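Local structure of FAD dependent oxidoreductase domain-containing protein (Deinococcus radiodurans R1, 3C4N) at residues A155-A160 with D326-L331; Q256-D261 with Y285-A290; D90-Q95 with G376-T381. The protein is of unknown function but probably acts as an FAD-dependent oxidoreductase, and binds ADP in this crystal. All blocks are in the same frame, centred on the assembly; numbering follows the deposited sequence.

Contact 1: residues A155-A160 with D326-L331; sequences ARLPVA and DAVPAL
Arg156 lays its side chain across Asp326 and Ala327. CB sits 4.0 Å from Ala327 CA. The chain then runs straight through CG to CD, and CD packs on the peptide after Asp326, 3.6 Å from Asp326 O. A bend follows: chi3 of 91° turns NE out of the line of the chain. NE comes down on the Asp326 side chain, 3.3 Å from its CB. This methylene lies over one face of the guanidinium, displaced toward the rim. The guanidinium and carboxylate planes are 42° apart. Asp326 OD2 lies 4.3 Å from Arg156 NH2, well out of the guanidinium plane. No N-H points at it, so any attraction is probably only that of nearby opposite charges, not a salt bridge.

Next to this polar edge Leu157 supplies the apolar part. Its CD1 touches Ala327 CB at 3.8 Å and Val328 CG2 at 3.9 Å, and also rests against Ala327 O. Val328 CG2, anti to the carbonyl carbon and beside the backbone N, is the branch that meets it. Leu157 is buried, and Leu126 of strand 118-127 and Leu152 touch it as well. Asp153 ties both loops from outside: its OD1 accepts from Arg156 N, and its backbone is hydrogen-bonded to that of Ala327.

No hydrogen bond crosses between 155-160 and 326-331. This is loop-to-loop packing, with a charged outer edge and an apolar inner side. It joins the lead-in to strand 159-163 of the larger mixed sheet to the loop that follows helix 315-324, far from the ADP site.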
loop_
_atom_site.group_PDB
_atom_site.type_symbol
_atom_site.label_atom_id
_atom_site.label_comp_id
_atom_site.label_asym_id
_atom_site.label_seq_id
_atom_site.Cartn_x
_atom_site.Cartn_y
_atom_site.Cartn_z
ATOM N N ALA A 155 20.593 -30.355 35.872
ATOM C CA ALA A 155 21.903 -30.997 36.020
ATOM C C ALA A 155 22.771 -30.928 34.762
ATOM O O ALA A 155 23.970 -30.668 34.844
ATOM C CB ALA A 155 21.720 -32.454 36.448
ATOM N N ARG A 156 22.165 -31.160 33.601
ATOM C CA ARG A 156 22.901 -31.120 32.338
ATOM C C ARG A 156 23.090 -29.679 31.828
ATOM O O ARG A 156 23.853 -29.438 30.894
ATOM C CB ARG A 156 22.176 -31.969 31.289
ATOM C CG ARG A 156 21.675 -33.315 31.825
ATOM C CD ARG A 156 20.955 -34.117 30.751
ATOM N NE ARG A 156 21.862 -34.999 30.026
ATOM C CZ ARG A 156 22.063 -36.274 30.337
ATOM N NH1 ARG A 156 21.412 -36.822 31.356
ATOM N NH2 ARG A 156 22.930 -36.996 29.643
ATOM N N LEU A 157 22.391 -28.732 32.451
ATOM C CA LEU A 157 22.480 -27.317 32.093
ATOM C C LEU A 157 22.393 -26.510 33.385
ATOM O O LEU A 157 21.468 -25.719 33.576
ATOM C CB LEU A 157 21.328 -26.915 31.163
ATOM C CG LEU A 157 21.334 -27.421 29.716
ATOM C CD1 LEU A 157 20.014 -27.073 29.041
ATOM C CD2 LEU A 157 22.503 -26.801 28.958
ATOM N N PRO A 158 23.365 -26.699 34.287
ATOM C CA PRO A 158 23.433 -26.019 35.580
ATOM C C PRO A 158 23.611 -24.502 35.540
ATOM O O PRO A 158 22.972 -23.776 36.303
ATOM C CB PRO A 158 24.606 -26.717 36.261
ATOM C CG PRO A 158 25.521 -26.990 35.125
ATOM C CD PRO A 158 24.574 -27.509 34.060
ATOM N N VAL A 159 24.478 -24.027 34.649
ATOM C CA VAL A 159 24.758 -22.600 34.544
ATOM C C VAL A 159 24.308 -21.951 33.228
ATOM O O VAL A 159 24.001 -22.636 32.251
ATOM C CB VAL A 159 26.267 -22.334 34.726
ATOM C CG1 VAL A 159 26.741 -22.894 36.076
ATOM C CG2 VAL A 159 27.047 -22.970 33.572
ATOM N N ALA A 160 24.286 -20.621 33.213
ATOM C CA ALA A 160 23.886 -19.879 32.026
ATOM C C ALA A 160 24.479 -18.470 31.994
ATOM O O ALA A 160 24.981 -17.961 32.998
ATOM C CB ALA A 160 22.362 -19.794 31.958
ATOM N N ASP A 326 18.235 -34.725 25.964
ATOM C CA ASP A 326 18.557 -35.030 27.341
ATOM C C ASP A 326 18.562 -33.730 28.134
ATOM O O ASP A 326 17.834 -33.588 29.119
ATOM C CB ASP A 326 19.903 -35.751 27.431
ATOM C CG ASP A 326 19.877 -37.114 26.751
ATOM O OD1 ASP A 326 18.928 -37.881 26.992
ATOM O OD2 ASP A 326 20.797 -37.425 25.974
ATOM N N ALA A 327 19.354 -32.764 27.681
ATOM C CA ALA A 327 19.449 -31.475 28.363
ATOM C C ALA A 327 18.123 -30.725 28.416
ATOM O O ALA A 327 17.813 -30.068 29.411
ATOM C CB ALA A 327 20.504 -30.604 27.683
ATOM N N VAL A 328 17.347 -30.826 27.343
ATOM C CA VAL A 328 16.065 -30.137 27.242
ATOM C C VAL A 328 14.956 -31.156 26.960
ATOM O O VAL A 328 14.468 -31.282 25.840
ATOM C CB VAL A 328 16.155 -29.076 26.128
ATOM C CG1 VAL A 328 14.898 -28.227 26.077
ATOM C CG2 VAL A 328 17.381 -28.216 26.374
ATOM N N PRO A 329 14.535 -31.889 28.000
ATOM C CA PRO A 329 13.492 -32.917 27.906
ATOM C C PRO A 329 12.267 -32.503 27.105
ATOM O O PRO A 329 11.644 -33.334 26.444
ATOM C CB PRO A 329 13.154 -33.202 29.368
ATOM C CG PRO A 329 14.455 -32.946 30.066
ATOM C CD PRO A 329 14.913 -31.662 29.407
ATOM N N ALA A 330 11.928 -31.221 27.172
ATOM C CA ALA A 330 10.771 -30.700 26.462
ATOM C C ALA A 330 10.839 -31.014 24.968
ATOM O O ALA A 330 9.818 -31.051 24.291
ATOM C CB ALA A 330 10.659 -29.189 26.681
ATOM N N LEU A 331 12.040 -31.235 24.453
ATOM C CA LEU A 331 12.186 -31.543 23.044
ATOM C C LEU A 331 11.850 -33.001 22.751
ATOM O O LEU A 331 11.776 -33.399 21.592
ATOM C CB LEU A 331 13.613 -31.234 22.583
ATOM C CG LEU A 331 13.879 -29.827 22.050
ATOM C CD1 LEU A 331 13.206 -28.771 22.920
ATOM C CD2 LEU A 331 15.369 -29.625 21.978
#

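Contact 2: residues Q256-D261 with Y285-A290; sequences QFPRLD and YTLVPA
OD1 of Asp261 is gripped twice by Arg259, the side chain that packs against the backbone of Tyr285. Arg259 NE bonds to Asp261 OD1 at 2.9 Å and Arg259 NH2 to the same atom at 3.0 Å. OD1 lies in the guanidinium plane, and NE meets it from above the carboxylate plane. Arg259 CG is anti to its own backbone N (chi1 176°), and CG packs 3.5 Å from Tyr285 O. Tyr285 N lies over one face of the guanidinium. An alanine in place of Arg259 would probably leave Asp261 OD1 without these two donors, and its charge less balanced beside the nearby Glu337.

The backbones pair antiparallel. Leu260 and Tyr285 form a hydrogen-bonded pair, with Leu260 N to Tyr285 O at 2.7 Å and a return bond from Tyr285 N to Leu260 O. Their CB atoms touch on the sheet face opposite Arg259 and Thr286, which are a non-hydrogen-bonded pair. Leu260 O also lies at the edge of the Tyr285 ring, in its plane. The Tyr285 hydroxyl is bonded to Leu263 O.

Farther along, Leu287 N donates to Pro258 O at 2.9 Å. Pro258 has no N-H to give back. Leu287 O is met instead by Phe257 CA, 3.3 Å away, in a CA-H...O contact. Pro258 CG leans on Leu287 CB at 4.1 Å, and helix 315-324 packs on both residues through Leu317 and Leu321. The pairing thus keeps its full two-way bonding at Leu260 but becomes one-sided at Pro258, where a weaker C-H contact and apolar packing take over.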
loop_
_atom_site.group_PDB
_atom_site.type_symbol
_atom_site.label_atom_id
_atom_site.label_comp_id
_atom_site.label_asym_id
_atom_site.label_seq_id
_atom_site.Cartn_x
_atom_site.Cartn_y
_atom_site.Cartn_z
ATOM N N GLN A 256 13.649 -23.468 9.525
ATOM C CA GLN A 256 12.277 -23.750 9.894
ATOM C C GLN A 256 12.033 -23.241 11.311
ATOM O O GLN A 256 12.972 -23.106 12.091
ATOM C CB GLN A 256 12.038 -25.259 9.819
ATOM C CG GLN A 256 12.430 -25.864 8.483
ATOM C CD GLN A 256 12.232 -27.365 8.441
ATOM O OE1 GLN A 256 12.929 -28.123 9.132
ATOM N NE2 GLN A 256 11.273 -27.807 7.631
ATOM N N PHE A 257 10.778 -22.954 11.644
ATOM C CA PHE A 257 10.458 -22.460 12.976
ATOM C C PHE A 257 9.334 -23.255 13.635
ATOM O O PHE A 257 8.288 -22.698 13.999
ATOM C CB PHE A 257 10.071 -20.977 12.916
ATOM C CG PHE A 257 11.080 -20.114 12.209
ATOM C CD1 PHE A 257 11.125 -20.070 10.817
ATOM C CD2 PHE A 257 11.970 -19.324 12.930
ATOM C CE1 PHE A 257 12.036 -19.247 10.154
ATOM C CE2 PHE A 257 12.886 -18.498 12.279
ATOM C CZ PHE A 257 12.918 -18.457 10.886
ATOM N N PRO A 258 9.532 -24.571 13.810
ATOM C CA PRO A 258 8.485 -25.381 14.442
ATOM C C PRO A 258 8.086 -24.848 15.816
ATOM O O PRO A 258 8.914 -24.300 16.547
ATOM C CB PRO A 258 9.110 -26.777 14.496
ATOM C CG PRO A 258 10.580 -26.506 14.529
ATOM C CD PRO A 258 10.747 -25.366 13.561
ATOM N N ARG A 259 6.811 -25.013 16.159
ATOM C CA ARG A 259 6.285 -24.538 17.433
ATOM C C ARG A 259 6.261 -25.584 18.547
ATOM O O ARG A 259 5.978 -26.757 18.308
ATOM C CB ARG A 259 4.876 -23.976 17.254
ATOM C CG ARG A 259 4.273 -23.562 18.575
ATOM C CD ARG A 259 3.181 -22.541 18.428
ATOM N NE ARG A 259 2.374 -22.569 19.610
ATOM C CZ ARG A 259 2.065 -21.666 20.534
ATOM N NH1 ARG A 259 2.467 -20.400 20.578
ATOM N NH2 ARG A 259 1.289 -22.137 21.485
ATOM N N LEU A 260 6.556 -25.136 19.765
ATOM C CA LEU A 260 6.566 -26.000 20.934
ATOM C C LEU A 260 5.427 -25.595 21.863
ATOM O O LEU A 260 5.515 -24.589 22.569
ATOM C CB LEU A 260 7.890 -25.873 21.679
ATOM C CG LEU A 260 8.051 -26.813 22.878
ATOM C CD1 LEU A 260 8.333 -28.234 22.398
ATOM C CD2 LEU A 260 9.190 -26.316 23.747
ATOM N N ASP A 261 4.361 -26.389 21.870
ATOM C CA ASP A 261 3.206 -26.082 22.692
ATOM C C ASP A 261 3.354 -26.454 24.156
ATOM O O ASP A 261 2.792 -27.445 24.612
ATOM C CB ASP A 261 1.966 -26.754 22.108
ATOM C CG ASP A 261 1.587 -26.192 20.753
ATOM O OD1 ASP A 261 1.232 -25.001 20.677
ATOM O OD2 ASP A 261 1.650 -26.937 19.760
ATOM N N TYR A 285 6.154 -21.656 22.740
ATOM C CA TYR A 285 7.528 -21.335 22.384
ATOM C C TYR A 285 7.704 -21.609 20.906
ATOM O O TYR A 285 7.109 -22.536 20.359
ATOM C CB TYR A 285 8.524 -22.201 23.171
ATOM C CG TYR A 285 8.455 -22.041 24.676
ATOM C CD1 TYR A 285 9.269 -21.128 25.343
ATOM C CD2 TYR A 285 7.552 -22.785 25.433
ATOM C CE1 TYR A 285 9.184 -20.960 26.728
ATOM C CE2 TYR A 285 7.455 -22.624 26.818
ATOM C CZ TYR A 285 8.274 -21.709 27.459
ATOM O OH TYR A 285 8.168 -21.530 28.819
ATOM N N THR A 286 8.508 -20.780 20.260
ATOM C CA THR A 286 8.801 -20.952 18.852
ATOM C C THR A 286 10.241 -21.424 18.843
ATOM O O THR A 286 11.101 -20.797 19.455
ATOM C CB THR A 286 8.682 -19.633 18.092
ATOM O OG1 THR A 286 7.310 -19.229 18.065
ATOM C CG2 THR A 286 9.178 -19.793 16.666
ATOM N N LEU A 287 10.504 -22.535 18.166
ATOM C CA LEU A 287 11.851 -23.089 18.120
ATOM C C LEU A 287 12.641 -22.458 16.969
ATOM O O LEU A 287 12.219 -22.524 15.818
ATOM C CB LEU A 287 11.748 -24.621 17.984
ATOM C CG LEU A 287 12.979 -25.497 18.188
ATOM C CD1 LEU A 287 12.586 -26.921 18.550
ATOM C CD2 LEU A 287 13.795 -25.465 16.914
ATOM N N VAL A 288 13.773 -21.825 17.288
ATOM C CA VAL A 288 14.628 -21.171 16.284
ATOM C C VAL A 288 15.944 -21.949 16.136
ATOM O O VAL A 288 16.918 -21.709 16.856
ATOM C CB VAL A 288 14.934 -19.693 16.683
ATOM C CG1 VAL A 288 15.696 -18.980 15.563
ATOM C CG2 VAL A 288 13.645 -18.958 16.979
ATOM N N PRO A 289 15.988 -22.892 15.181
ATOM C CA PRO A 289 17.181 -23.711 14.950
ATOM C C PRO A 289 18.438 -22.904 14.657
ATOM O O PRO A 289 18.379 -21.740 14.254
ATOM C CB PRO A 289 16.785 -24.596 13.762
ATOM C CG PRO A 289 15.293 -24.641 13.840
ATOM C CD PRO A 289 14.951 -23.207 14.188
ATOM N N ALA A 290 19.582 -23.536 14.873
ATOM C CA ALA A 290 20.844 -22.889 14.606
ATOM C C ALA A 290 21.144 -23.150 13.133
ATOM O O ALA A 290 20.640 -24.112 12.547
ATOM C CB ALA A 290 21.928 -23.486 15.483
#

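Contact 3: residues D90-Q95 with G376-T381; sequences DIPAGQ and GPLADT
The flat carboxylate of Asp90 is met broadside by the methyl CD2 of Leu378. CD2 stands 3.7 Å from Asp90 CG and almost equally far from both carboxylate oxygens, so it lies over the group and not at one oxygen. The oxygens have other partners. OD1 forms a salt bridge with Arg272. OD2 is hydrogen-bonded to a water at 2.6 Å, and the same water lies 3.1 Å from Thr381 OG1. The water thus links the two segments, which share no direct hydrogen bond.

Asp90 CB meets two side chains: Leu378 CD2 and Thr381 OG1 are each 3.5 Å from it. Asp90 and Thr381 cross at about a right angle. The two methyls of Leu378 also close on Asp90 O. With CD1 anti to CA (chi2 175°), CD1 extends to Pro92 CG, tip to tip, at 3.7 Å. The CB of Ile91 points away from 376-381, yet its CG1 touches Thr381 CG2 at 3.9 Å. Thr381 holds CG2 there by setting it anti to its own backbone N. Ala99 of helix 96-107 touches both Ile91 and Thr381.

Leu378 is the N-cap residue of helix 379-398, and Thr381 sits in its first turn. The type I turn from Gly376 to Ala379 leads in from strand 370-374. Asp380 in the same turn of helix makes a salt bridge with Arg46. Strand 370-374, turn and helix are consistent with the closing strand-turn-helix of a Rossmann-type FAD domain. In related flavoenzymes the start of the equivalent helix points toward the flavin, which is absent here, where ADP is bound.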
loop_
_atom_site.group_PDB
_atom_site.type_symbol
_atom_site.label_atom_id
_atom_site.label_comp_id
_atom_site.label_asym_id
_atom_site.label_seq_id
_atom_site.Cartn_x
_atom_site.Cartn_y
_atom_site.Cartn_z
ATOM N N ASP A 90 24.078 -11.179 20.620
ATOM C CA ASP A 90 24.109 -11.300 19.179
ATOM C C ASP A 90 24.861 -10.137 18.563
ATOM O O ASP A 90 24.719 -9.857 17.376
ATOM C CB ASP A 90 22.697 -11.361 18.608
ATOM C CG ASP A 90 22.056 -12.720 18.787
ATOM O OD1 ASP A 90 22.742 -13.656 19.269
ATOM O OD2 ASP A 90 20.862 -12.851 18.429
ATOM N N ILE A 91 25.669 -9.465 19.376
ATOM C CA ILE A 91 26.453 -8.337 18.902
ATOM C C ILE A 91 27.888 -8.775 18.619
ATOM O O ILE A 91 28.628 -9.123 19.535
ATOM C CB ILE A 91 26.515 -7.209 19.951
ATOM C CG1 ILE A 91 25.102 -6.766 20.351
ATOM C CG2 ILE A 91 27.319 -6.030 19.389
ATOM C CD1 ILE A 91 25.066 -5.789 21.521
ATOM N N PRO A 92 28.291 -8.790 17.342
ATOM C CA PRO A 92 29.664 -9.189 17.023
ATOM C C PRO A 92 30.551 -8.062 17.548
ATOM O O PRO A 92 30.050 -6.974 17.838
ATOM C CB PRO A 92 29.668 -9.241 15.496
ATOM C CG PRO A 92 28.262 -9.618 15.162
ATOM C CD PRO A 92 27.463 -8.752 16.126
ATOM N N ALA A 93 31.854 -8.310 17.662
ATOM C CA ALA A 93 32.786 -7.301 18.159
ATOM C C ALA A 93 32.885 -6.118 17.208
ATOM O O ALA A 93 33.155 -6.292 16.021
ATOM C CB ALA A 93 34.158 -7.917 18.365
ATOM N N GLY A 94 32.658 -4.913 17.726
ATOM C CA GLY A 94 32.747 -3.722 16.899
ATOM C C GLY A 94 31.401 -3.216 16.431
ATOM O O GLY A 94 31.307 -2.132 15.860
ATOM N N GLN A 95 30.352 -3.995 16.662
ATOM C CA GLN A 95 29.025 -3.584 16.237
ATOM C C GLN A 95 28.134 -3.045 17.374
ATOM O O GLN A 95 26.917 -2.957 17.213
ATOM C CB GLN A 95 28.344 -4.759 15.531
ATOM C CG GLN A 95 29.122 -5.294 14.324
ATOM C CD GLN A 95 28.895 -4.467 13.074
ATOM O OE1 GLN A 95 27.761 -4.308 12.612
ATOM N NE2 GLN A 95 29.971 -3.932 12.516
ATOM N N GLY A 376 19.781 -10.905 7.520
ATOM C CA GLY A 376 20.447 -12.084 8.060
ATOM C C GLY A 376 20.083 -12.514 9.476
ATOM O O GLY A 376 19.317 -11.829 10.158
ATOM N N PRO A 377 20.648 -13.639 9.956
ATOM C CA PRO A 377 20.404 -14.202 11.295
ATOM C C PRO A 377 20.555 -13.253 12.483
ATOM O O PRO A 377 20.113 -13.568 13.590
ATOM C CB PRO A 377 21.386 -15.380 11.367
ATOM C CG PRO A 377 21.486 -15.814 9.945
ATOM C CD PRO A 377 21.589 -14.488 9.202
ATOM N N LEU A 378 21.170 -12.095 12.275
ATOM C CA LEU A 378 21.318 -11.164 13.396
ATOM C C LEU A 378 20.462 -9.909 13.209
ATOM O O LEU A 378 20.532 -8.972 14.010
ATOM C CB LEU A 378 22.789 -10.766 13.598
ATOM C CG LEU A 378 23.768 -11.880 14.016
ATOM C CD1 LEU A 378 25.169 -11.323 14.034
ATOM C CD2 LEU A 378 23.414 -12.446 15.374
ATOM N N ALA A 379 19.621 -9.919 12.181
ATOM C CA ALA A 379 18.775 -8.768 11.894
ATOM C C ALA A 379 17.946 -8.256 13.078
ATOM O O ALA A 379 17.634 -7.067 13.144
ATOM C CB ALA A 379 17.866 -9.065 10.711
ATOM N N ASP A 380 17.584 -9.125 14.012
ATOM C CA ASP A 380 16.803 -8.656 15.145
ATOM C C ASP A 380 17.613 -7.705 16.042
ATOM O O ASP A 380 17.048 -6.810 16.673
ATOM C CB ASP A 380 16.245 -9.845 15.954
ATOM C CG ASP A 380 15.266 -10.720 15.132
ATOM O OD1 ASP A 380 14.384 -10.152 14.431
ATOM O OD2 ASP A 380 15.377 -11.970 15.201
ATOM N N THR A 381 18.932 -7.872 16.084
ATOM C CA THR A 381 19.756 -6.999 16.921
ATOM C C THR A 381 20.425 -5.852 16.165
ATOM O O THR A 381 20.714 -4.809 16.748
ATOM C CB THR A 381 20.869 -7.799 17.636
ATOM O OG1 THR A 381 20.280 -8.833 18.436
ATOM C CG2 THR A 381 21.703 -6.882 18.538
HETATM O O HOH W 1 19.153 -11.394 17.163
#

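In the fold
Contacts 1 and 2 adjoin. Their centres are 17 Å apart, and Ala330 O touches Leu260 CD1 at 3.7 Å. Both reach the larger mixed sheet, and helix 315-324 packs against residues of both. Contact 3 joins the loop before helix 96-107 to the last helix of the chain. Its nearest atoms are about 7 Å from contact 2 and about 14 Å from contact 1. Contacts 2 and 3 lie nearer the bound ADP: the side chains of Phe257 and Leu378 are about 10 and 12 Å from it, respectively. Phe257 is also about 6 Å from the side chain of Ala78, an ADP-binding residue. Contact 1 is remote from this pocket.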